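Local coordinates for putative fructose-bisphosphate aldolase (Coccidioides immitis, PDB 3PM6), which is a putative class II fructose-bisphosphate aldolase, a TIM-barrel protein that holds a zinc ion, at residues C33-E38 / L57-A62; E209-I214 / E238-R243. All coordinates share one frame; numbering follows the deposited sequence.

Contact 1: C33-E38 / L57-A62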
ATOM      1  N   CYS A  33      12.821   5.094   4.201  1.00 13.57           N
ATOM      2  CA  CYS A  33      11.524   5.668   4.437  1.00 14.90           C
ATOM      3  C   CYS A  33      10.686   5.638   3.207  1.00 15.63           C
ATOM      4  O   CYS A  33      11.123   6.061   2.118  1.00 16.86           O
ATOM      5  CB  CYS A  33      11.652   7.134   4.879  1.00 14.87           C
ATOM      6  SG  CYS A  33      12.628   7.273   6.354  0.96 16.54           S
ATOM      7  N   VAL A  34       9.446   5.211   3.375  1.00 15.83           N
ATOM      8  CA  VAL A  34       8.496   5.220   2.256  1.00 15.29           C
ATOM      9  C   VAL A  34       7.151   5.711   2.726  1.00 15.39           C
ATOM     10  O   VAL A  34       6.890   5.699   3.937  1.00 14.73           O
ATOM     11  CB  VAL A  34       8.300   3.813   1.653  1.00 15.90           C
ATOM     12  CG1 VAL A  34       9.564   3.322   0.951  1.00 14.84           C
ATOM     13  CG2 VAL A  34       7.822   2.833   2.692  1.00 16.14           C
ATOM     14  N   TYR A  35       6.301   6.109   1.763  1.00 15.21           N
ATOM     15  CA  TYR A  35       4.980   6.704   2.014  1.00 16.16           C
ATOM     16  C   TYR A  35       3.871   5.953   1.305  1.00 16.52           C
ATOM     17  O   TYR A  35       2.694   6.354   1.381  1.00 16.85           O
ATOM     18  CB  TYR A  35       4.906   8.136   1.471  1.00 16.90           C
ATOM     19  CG  TYR A  35       5.884   9.094   2.083  1.00 17.35           C
ATOM     20  CD1 TYR A  35       5.578   9.803   3.248  1.00 16.77           C
ATOM     21  CD2 TYR A  35       7.122   9.296   1.485  1.00 17.69           C
ATOM     22  CE1 TYR A  35       6.510  10.715   3.786  1.00 17.80           C
ATOM     23  CE2 TYR A  35       8.030  10.168   2.009  1.00 18.98           C
ATOM     24  CZ  TYR A  35       7.725  10.887   3.140  1.00 17.65           C
ATOM     25  OH  TYR A  35       8.710  11.722   3.609  1.00 18.66           O
ATOM     26  N   ASN A  36       4.247   4.894   0.595  1.00 15.74           N
ATOM     27  CA  ASN A  36       3.360   4.288  -0.351  1.00 16.86           C
ATOM     28  C   ASN A  36       3.817   2.893  -0.793  1.00 17.07           C
ATOM     29  O   ASN A  36       4.968   2.454  -0.558  1.00 16.33           O
ATOM     30  CB  ASN A  36       3.160   5.225  -1.561  1.00 17.40           C
ATOM     31  CG  ASN A  36       4.476   5.713  -2.147  1.00 18.34           C
ATOM     32  OD1 ASN A  36       5.391   4.926  -2.412  1.00 20.73           O
ATOM     33  ND2 ASN A  36       4.582   7.021  -2.328  1.00 17.46           N
ATOM     34  N   LEU A  37       2.878   2.185  -1.393  1.00 17.41           N
ATOM     35  CA  LEU A  37       3.122   0.843  -1.902  1.00 18.19           C
ATOM     36  C   LEU A  37       4.213   0.827  -2.971  1.00 18.02           C
ATOM     37  O   LEU A  37       4.973  -0.115  -3.023  1.00 19.35           O
ATOM     38  CB  LEU A  37       1.816   0.247  -2.464  1.00 18.75           C
ATOM     39  CG  LEU A  37       1.770  -1.060  -3.262  1.00 21.24           C
ATOM     40  CD1 LEU A  37       2.512  -2.177  -2.595  1.00 24.80           C
ATOM     41  CD2 LEU A  37       0.325  -1.469  -3.419  1.00 26.27           C
ATOM     42  N   GLU A  38       4.303   1.855  -3.810  1.00 18.08           N
ATOM     43  CA  GLU A  38       5.394   1.909  -4.764  1.00 19.31           C
ATOM     44  C   GLU A  38       6.759   1.839  -4.054  1.00 18.18           C
ATOM     45  O   GLU A  38       7.678   1.179  -4.525  1.00 18.54           O
ATOM     46  CB  GLU A  38       5.320   3.161  -5.651  1.00 19.69           C
ATOM     47  CG  GLU A  38       4.094   3.220  -6.546  1.00 23.11           C
ATOM     48  CD  GLU A  38       2.953   4.054  -5.960  1.00 26.32           C
ATOM     49  OE1 GLU A  38       2.723   3.991  -4.732  1.00 27.97           O
ATOM     50  OE2 GLU A  38       2.275   4.757  -6.736  1.00 27.52           O
ATOM     51  N   LEU A  57      10.830   1.768   6.424  1.00 13.60           N
ATOM     52  CA  LEU A  57      10.463   2.728   7.457  1.00 13.24           C
ATOM     53  C   LEU A  57       9.153   3.425   7.145  1.00 12.95           C
ATOM     54  O   LEU A  57       8.963   3.912   6.044  1.00 13.80           O
ATOM     55  CB  LEU A  57      11.590   3.757   7.676  1.00 12.70           C
ATOM     56  CG  LEU A  57      12.688   3.289   8.632  1.00 12.69           C
ATOM     57  CD1 LEU A  57      13.336   1.949   8.114  1.00 12.19           C
ATOM     58  CD2 LEU A  57      13.758   4.353   8.772  1.00  8.40           C
ATOM     59  N   LEU A  58       8.237   3.471   8.106  1.00 13.49           N
ATOM     60  CA  LEU A  58       7.019   4.256   7.937  1.00 14.14           C
ATOM     61  C   LEU A  58       7.034   5.393   8.958  1.00 15.04           C
ATOM     62  O   LEU A  58       7.655   5.249  10.011  1.00 13.61           O
ATOM     63  CB  LEU A  58       5.777   3.371   8.115  1.00 14.76           C
ATOM     64  CG  LEU A  58       5.513   2.324   7.014  1.00 12.62           C
ATOM     65  CD1 LEU A  58       4.407   1.428   7.522  1.00 12.08           C
ATOM     66  CD2 LEU A  58       5.074   2.998   5.666  1.00 10.79           C
ATOM     67  N   PHE A  59       6.378   6.528   8.644  1.00 15.38           N
ATOM     68  CA  PHE A  59       6.226   7.620   9.612  1.00 15.14           C
ATOM     69  C   PHE A  59       4.895   7.457  10.339  1.00 16.42           C
ATOM     70  O   PHE A  59       4.045   6.654   9.898  1.00 17.18           O
ATOM     71  CB  PHE A  59       6.300   8.997   8.933  1.00 14.93           C
ATOM     72  CG  PHE A  59       7.625   9.287   8.315  1.00 15.40           C
ATOM     73  CD1 PHE A  59       8.804   9.250   9.075  1.00 16.44           C
ATOM     74  CD2 PHE A  59       7.723   9.579   6.972  1.00 15.08           C
ATOM     75  CE1 PHE A  59      10.040   9.493   8.487  1.00 15.58           C
ATOM     76  CE2 PHE A  59       8.981   9.844   6.397  1.00 14.33           C
ATOM     77  CZ  PHE A  59      10.121   9.803   7.163  1.00 13.24           C
ATOM     78  N   PRO A  60       4.692   8.189  11.469  1.00 16.56           N
ATOM     79  CA  PRO A  60       3.365   8.122  12.096  1.00 17.53           C
ATOM     80  C   PRO A  60       2.236   8.483  11.139  1.00 18.34           C
ATOM     81  O   PRO A  60       1.098   8.014  11.294  1.00 18.62           O
ATOM     82  CB  PRO A  60       3.464   9.168  13.245  1.00 17.97           C
ATOM     83  CG  PRO A  60       4.909   9.102  13.679  1.00 16.83           C
ATOM     84  CD  PRO A  60       5.724   8.604  12.439  1.00 15.81           C
ATOM     85  N   TRP A  61       2.550   9.336  10.175  1.00 19.09           N
ATOM     86  CA  TRP A  61       1.611   9.691   9.116  1.00 20.24           C
ATOM     87  C   TRP A  61       0.971   8.486   8.419  1.00 20.62           C
ATOM     88  O   TRP A  61      -0.166   8.588   7.960  1.00 20.66           O
ATOM     89  CB  TRP A  61       2.284  10.565   8.045  1.00 20.55           C
ATOM     90  CG  TRP A  61       1.394  10.764   6.854  1.00 21.10           C
ATOM     91  CD1 TRP A  61       0.415  11.710   6.711  1.00 22.27           C
ATOM     92  CD2 TRP A  61       1.365   9.969   5.654  1.00 20.63           C
ATOM     93  NE1 TRP A  61      -0.214  11.563   5.488  1.00 21.31           N
ATOM     94  CE2 TRP A  61       0.344  10.505   4.821  1.00 20.35           C
ATOM     95  CE3 TRP A  61       2.115   8.871   5.193  1.00 17.73           C
ATOM     96  CZ2 TRP A  61       0.052   9.978   3.544  1.00 19.95           C
ATOM     97  CZ3 TRP A  61       1.820   8.340   3.940  1.00 18.66           C
ATOM     98  CH2 TRP A  61       0.797   8.900   3.124  1.00 17.91           C
ATOM     99  N   ALA A  62       1.703   7.379   8.298  1.00 20.32           N
ATOM    100  CA  ALA A  62       1.170   6.218   7.626  1.00 21.07           C
ATOM    101  C   ALA A  62      -0.013   5.625   8.399  1.00 21.65           C
ATOM    102  O   ALA A  62      -0.976   5.130   7.810  1.00 21.22           O
ATOM    103  CB  ALA A  62       2.261   5.170   7.403  1.00 20.68           C
TER
HETATM  104  O   HOH W   1       5.264   6.973   6.020  1.00 19.53           O

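Contact 2: E209-I214 / E238-R243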
ATOM      1  N   GLU A 209      35.025  12.466  15.068  1.00 26.26           N
ATOM      2  CA  GLU A 209      35.651  12.247  16.376  1.00 27.88           C
ATOM      3  C   GLU A 209      34.592  12.024  17.460  1.00 26.65           C
ATOM      4  O   GLU A 209      34.683  11.062  18.220  1.00 26.47           O
ATOM      5  CB  GLU A 209      36.602  13.402  16.738  1.00 28.18           C
ATOM      6  CG  GLU A 209      37.942  13.301  15.987  1.00 33.32           C
ATOM      7  CD  GLU A 209      38.807  14.551  16.144  1.00 39.52           C
ATOM      8  OE1 GLU A 209      38.484  15.397  17.018  1.00 43.03           O
ATOM      9  OE2 GLU A 209      39.817  14.684  15.407  1.00 41.91           O
ATOM     10  N   ARG A 210      33.585  12.902  17.501  1.00 26.16           N
ATOM     11  CA  ARG A 210      32.451  12.750  18.406  1.00 25.21           C
ATOM     12  C   ARG A 210      31.828  11.360  18.199  1.00 24.99           C
ATOM     13  O   ARG A 210      31.617  10.611  19.156  1.00 25.18           O
ATOM     14  CB  ARG A 210      31.414  13.844  18.132  1.00 25.17           C
ATOM     15  CG  ARG A 210      30.186  13.812  19.028  1.00 24.06           C
ATOM     16  CD  ARG A 210      29.252  14.984  18.695  1.00 22.96           C
ATOM     17  NE  ARG A 210      29.842  16.269  19.066  1.00 21.38           N
ATOM     18  CZ  ARG A 210      29.785  16.803  20.294  1.00 22.19           C
ATOM     19  NH1 ARG A 210      29.151  16.160  21.276  1.00 19.81           N
ATOM     20  NH2 ARG A 210      30.357  17.989  20.535  1.00 15.86           N
ATOM     21  N   LEU A 211      31.588  11.011  16.939  1.00 23.32           N
ATOM     22  CA  LEU A 211      31.010   9.725  16.604  1.00 22.39           C
ATOM     23  C   LEU A 211      31.818   8.556  17.168  1.00 22.74           C
ATOM     24  O   LEU A 211      31.245   7.708  17.826  1.00 22.73           O
ATOM     25  CB  LEU A 211      30.831   9.586  15.081  1.00 20.61           C
ATOM     26  CG  LEU A 211      30.171   8.299  14.638  1.00 18.19           C
ATOM     27  CD1 LEU A 211      28.782   8.204  15.314  1.00 15.44           C
ATOM     28  CD2 LEU A 211      30.089   8.221  13.080  1.00 13.32           C
ATOM     29  N   GLN A 212      33.141   8.513  16.929  1.00 24.28           N
ATOM     30  CA  GLN A 212      33.980   7.395  17.449  1.00 24.95           C
ATOM     31  C   GLN A 212      33.937   7.367  18.984  1.00 24.52           C
ATOM     32  O   GLN A 212      33.784   6.299  19.557  1.00 24.74           O
ATOM     33  CB  GLN A 212      35.416   7.361  16.846  1.00 25.74           C
ATOM     34  CG  GLN A 212      36.412   6.177  17.287  1.00 29.43           C
ATOM     35  CD  GLN A 212      35.871   4.680  17.204  1.00 31.38           C
ATOM     36  OE1 GLN A 212      35.779   4.006  18.224  1.00 38.99           O
ATOM     37  NE2 GLN A 212      35.582   4.184  16.029  1.00 25.21           N
ATOM     38  N   ARG A 213      33.985   8.537  19.626  1.00 24.25           N
ATOM     39  CA  ARG A 213      33.866   8.652  21.098  1.00 25.46           C
ATOM     40  C   ARG A 213      32.583   7.997  21.618  1.00 24.40           C
ATOM     41  O   ARG A 213      32.604   7.272  22.619  1.00 24.93           O
ATOM     42  CB  ARG A 213      33.915  10.130  21.559  1.00 25.80           C
ATOM     43  CG  ARG A 213      35.293  10.619  21.900  1.00 30.30           C
ATOM     44  CD  ARG A 213      35.348  12.095  22.208  1.00 35.59           C
ATOM     45  NE  ARG A 213      36.530  12.639  21.553  1.00 42.83           N
ATOM     46  CZ  ARG A 213      36.515  13.631  20.669  1.00 44.44           C
ATOM     47  NH1 ARG A 213      35.362  14.234  20.391  1.00 44.38           N
ATOM     48  NH2 ARG A 213      37.656  14.042  20.106  1.00 43.82           N
ATOM     49  N   ILE A 214      31.481   8.254  20.921  1.00 23.04           N
ATOM     50  CA  ILE A 214      30.203   7.578  21.177  1.00 23.18           C
ATOM     51  C   ILE A 214      30.304   6.073  20.985  1.00 23.68           C
ATOM     52  O   ILE A 214      29.907   5.290  21.849  1.00 23.58           O
ATOM     53  CB  ILE A 214      29.086   8.181  20.288  1.00 23.19           C
ATOM     54  CG1 ILE A 214      28.915   9.677  20.612  1.00 21.49           C
ATOM     55  CG2 ILE A 214      27.752   7.372  20.410  1.00 20.80           C
ATOM     56  CD1 ILE A 214      28.192  10.437  19.569  1.00 22.31           C
ATOM     57  N   GLU A 238      31.340   5.251   4.422  1.00 19.58           N
ATOM     58  CA  GLU A 238      32.447   4.422   4.897  1.00 21.52           C
ATOM     59  C   GLU A 238      32.979   4.950   6.242  1.00 21.39           C
ATOM     60  O   GLU A 238      33.167   4.183   7.166  1.00 22.32           O
ATOM     61  CB  GLU A 238      33.592   4.291   3.857  1.00 22.76           C
ATOM     62  CG  GLU A 238      33.279   3.485   2.551  1.00 26.08           C
ATOM     63  CD  GLU A 238      32.597   2.116   2.810  1.00 34.10           C
ATOM     64  OE1 GLU A 238      32.794   1.526   3.907  1.00 34.58           O
ATOM     65  OE2 GLU A 238      31.850   1.620   1.915  1.00 36.32           O
ATOM     66  N   LYS A 239      33.174   6.260   6.352  1.00 21.33           N
ATOM     67  CA  LYS A 239      33.653   6.876   7.588  1.00 21.32           C
ATOM     68  C   LYS A 239      32.715   6.578   8.768  1.00 21.00           C
ATOM     69  O   LYS A 239      33.181   6.237   9.839  1.00 20.84           O
ATOM     70  CB  LYS A 239      33.845   8.387   7.394  1.00 20.81           C
ATOM     71  CG  LYS A 239      35.093   8.747   6.583  1.00 20.69           C
ATOM     72  CD  LYS A 239      35.209  10.233   6.270  1.00 21.31           C
ATOM     73  CE  LYS A 239      36.474  10.440   5.426  1.00 26.45           C
ATOM     74  NZ  LYS A 239      36.413  11.552   4.434  1.00 27.40           N
ATOM     75  N   CYS A 240      31.404   6.679   8.542  1.00 20.52           N
ATOM     76  CA  CYS A 240      30.396   6.425   9.583  1.00 20.23           C
ATOM     77  C   CYS A 240      30.333   4.969  10.004  1.00 20.82           C
ATOM     78  O   CYS A 240      30.323   4.681  11.189  1.00 20.45           O
ATOM     79  CB  CYS A 240      29.003   6.892   9.138  1.00 19.39           C
ATOM     80  SG  CYS A 240      28.880   8.672   8.866  1.00 17.15           S
ATOM     81  N   ILE A 241      30.293   4.062   9.033  1.00 21.44           N
ATOM     82  CA  ILE A 241      30.259   2.621   9.293  1.00 22.39           C
ATOM     83  C   ILE A 241      31.505   2.108  10.055  1.00 24.05           C
ATOM     84  O   ILE A 241      31.390   1.242  10.938  1.00 24.40           O
ATOM     85  CB  ILE A 241      30.107   1.848   7.969  1.00 22.83           C
ATOM     86  CG1 ILE A 241      28.747   2.209   7.313  1.00 22.29           C
ATOM     87  CG2 ILE A 241      30.307   0.358   8.194  1.00 21.77           C
ATOM     88  CD1 ILE A 241      28.634   1.857   5.836  1.00 22.55           C
ATOM     89  N   GLU A 242      32.681   2.640   9.709  1.00 24.82           N
ATOM     90  CA  GLU A 242      33.917   2.340  10.430  1.00 26.77           C
ATOM     91  C   GLU A 242      33.791   2.869  11.862  1.00 25.74           C
ATOM     92  O   GLU A 242      34.433   2.355  12.750  1.00 26.16           O
ATOM     93  CB  GLU A 242      35.139   2.954   9.714  1.00 28.23           C
ATOM     94  CG  GLU A 242      36.446   3.032  10.565  1.00 35.64           C
ATOM     95  CD  GLU A 242      37.224   1.706  10.659  1.00 44.93           C
ATOM     96  OE1 GLU A 242      38.358   1.641  10.121  1.00 48.81           O
ATOM     97  OE2 GLU A 242      36.718   0.728  11.269  1.00 48.82           O
ATOM     98  N   ARG A 243      32.942   3.876  12.084  1.00 24.01           N
ATOM     99  CA  ARG A 243      32.695   4.342  13.448  1.00 23.27           C
ATOM    100  C   ARG A 243      31.397   3.834  14.084  1.00 21.87           C
ATOM    101  O   ARG A 243      30.846   4.475  14.964  1.00 21.94           O
ATOM    102  CB  ARG A 243      32.852   5.853  13.542  1.00 22.30           C
ATOM    103  CG  ARG A 243      34.274   6.283  13.145  1.00 26.07           C
ATOM    104  CD  ARG A 243      34.336   7.746  12.754  1.00 27.85           C
ATOM    105  NE  ARG A 243      35.711   8.194  12.587  1.00 28.33           N
ATOM    106  CZ  ARG A 243      36.433   8.008  11.483  1.00 30.09           C
ATOM    107  NH1 ARG A 243      35.924   7.376  10.420  1.00 26.30           N
ATOM    108  NH2 ARG A 243      37.675   8.467  11.442  1.00 30.72           N
TER

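Contact 1: C33-E38 / L57-A62
Phe59 and Tyr35 both have CG anti to their carbonyl carbons (chi1 near -60° in each), and from these positions their rings meet obliquely, with planes 51° apart. The phenol comes in at the edge of the Phe59 ring: Tyr35 OH lies 3.4 Å from Phe59 CE2, and Tyr35 CE1 is 3.6 Å from Phe59 CD2. At the CZ corner of the same ring, next to CE2, the thiol of Cys33 makes an oblique sulfur-aromatic contact, SG sitting 3.7 Å from Phe59 CZ and also touching Leu57 CB. Trp61 takes a different rotamer, with CG anti to its backbone N (chi1 171°), and presents its indole edge to Tyr35, with CZ3 3.4 Å from Tyr35 O, which lies in the indole plane.

The backbones are joined where strands 29-33 and 54-58 run parallel, by a nearly straight hydrogen bond of 3.0 Å from Val34 N to Leu57 O. Beyond the last bridge the chains separate, and a water takes over the pairing, donating to Val34 O and accepting from Phe59 N. Leu58 CD2 packs against Val34 CG2 and the Val34 carbonyl oxygen.

The contact belongs to the beta-alpha-beta unit formed by strand 29-33, helix 37-49 and strand 54-58, at the strand ends that face the zinc site. Tyr35 OH is hydrogen-bonded to Asp159 O, and Trp61 NE1 to Glu276 of the second subunit. The chemistry is thus mainly apolar and aromatic, with Val34 N and Leu57 O paired directly and Val34 O and Phe59 N bridged by water.

Contact 2: E209-I214 / E238-R243
Leu211 and Arg243 touch through their aliphatic parts: Leu211 CD2 lies 3.7 Å from Arg243 CB, and Leu211 CG is almost as near to the same carbon. The leucine reaches across because its CG stands anti to the backbone N (chi1 -177°). Its CD2 also rests 3.9 Å from Cys240 CA, one turn back on helix 234-242. Beside it, Gln212 crosses Arg243 at about a right angle, its CB 4.0 Å from Arg243 CG.

The next shell fixes the arginine. Its chain is extended from CG to NE, and the guanidinium turns back onto its own helix, where NH1 donates to Lys239 O over 3.0 Å. That carbonyl oxygen lies in the guanidinium plane, while the donor is tilted 27° from the carbonyl plane. Arg243 N makes weak bonds to both Lys239 O and Cys240 O, so backbone and side chain of the arginine share the Lys239 acceptor near the end of the helix.

Further out, Tyr208, at the start of helix 208-218, packs on Lys239, Cys240 and Arg243, and Phe192 packs on Leu211. The contact thereby joins two helices on the outside of the barrel, those that precede the seventh and eighth strands. Across the interface the arginine, just past helix 234-242, contributes its methylenes, whereas its charged end bonds within its own segment; between these two segments the contact therefore rests on van der Waals packing, with Leu211 and Cys240 buried and Gln212 toward the partly exposed margin.

Overall arrangement
Contacts 1 and 2 lie on opposite sides of the centre of one closed eight-stranded parallel barrel, their centres 29 Å apart and their nearest atoms about 15 Å apart, so they do not touch. Contact 1 joins the first two strands near the zinc ion, which is held by His91, His196 and His227; the Phe59 side chain comes within about 6 Å of the metal. Contact 2 belongs to the outer helical layer, and its Cys240 side chain is about 13 Å from the zinc. The two also differ in surroundings: the second subunit packs against residues of 33-38 and 57-62, but not against 209-214 or 238-243.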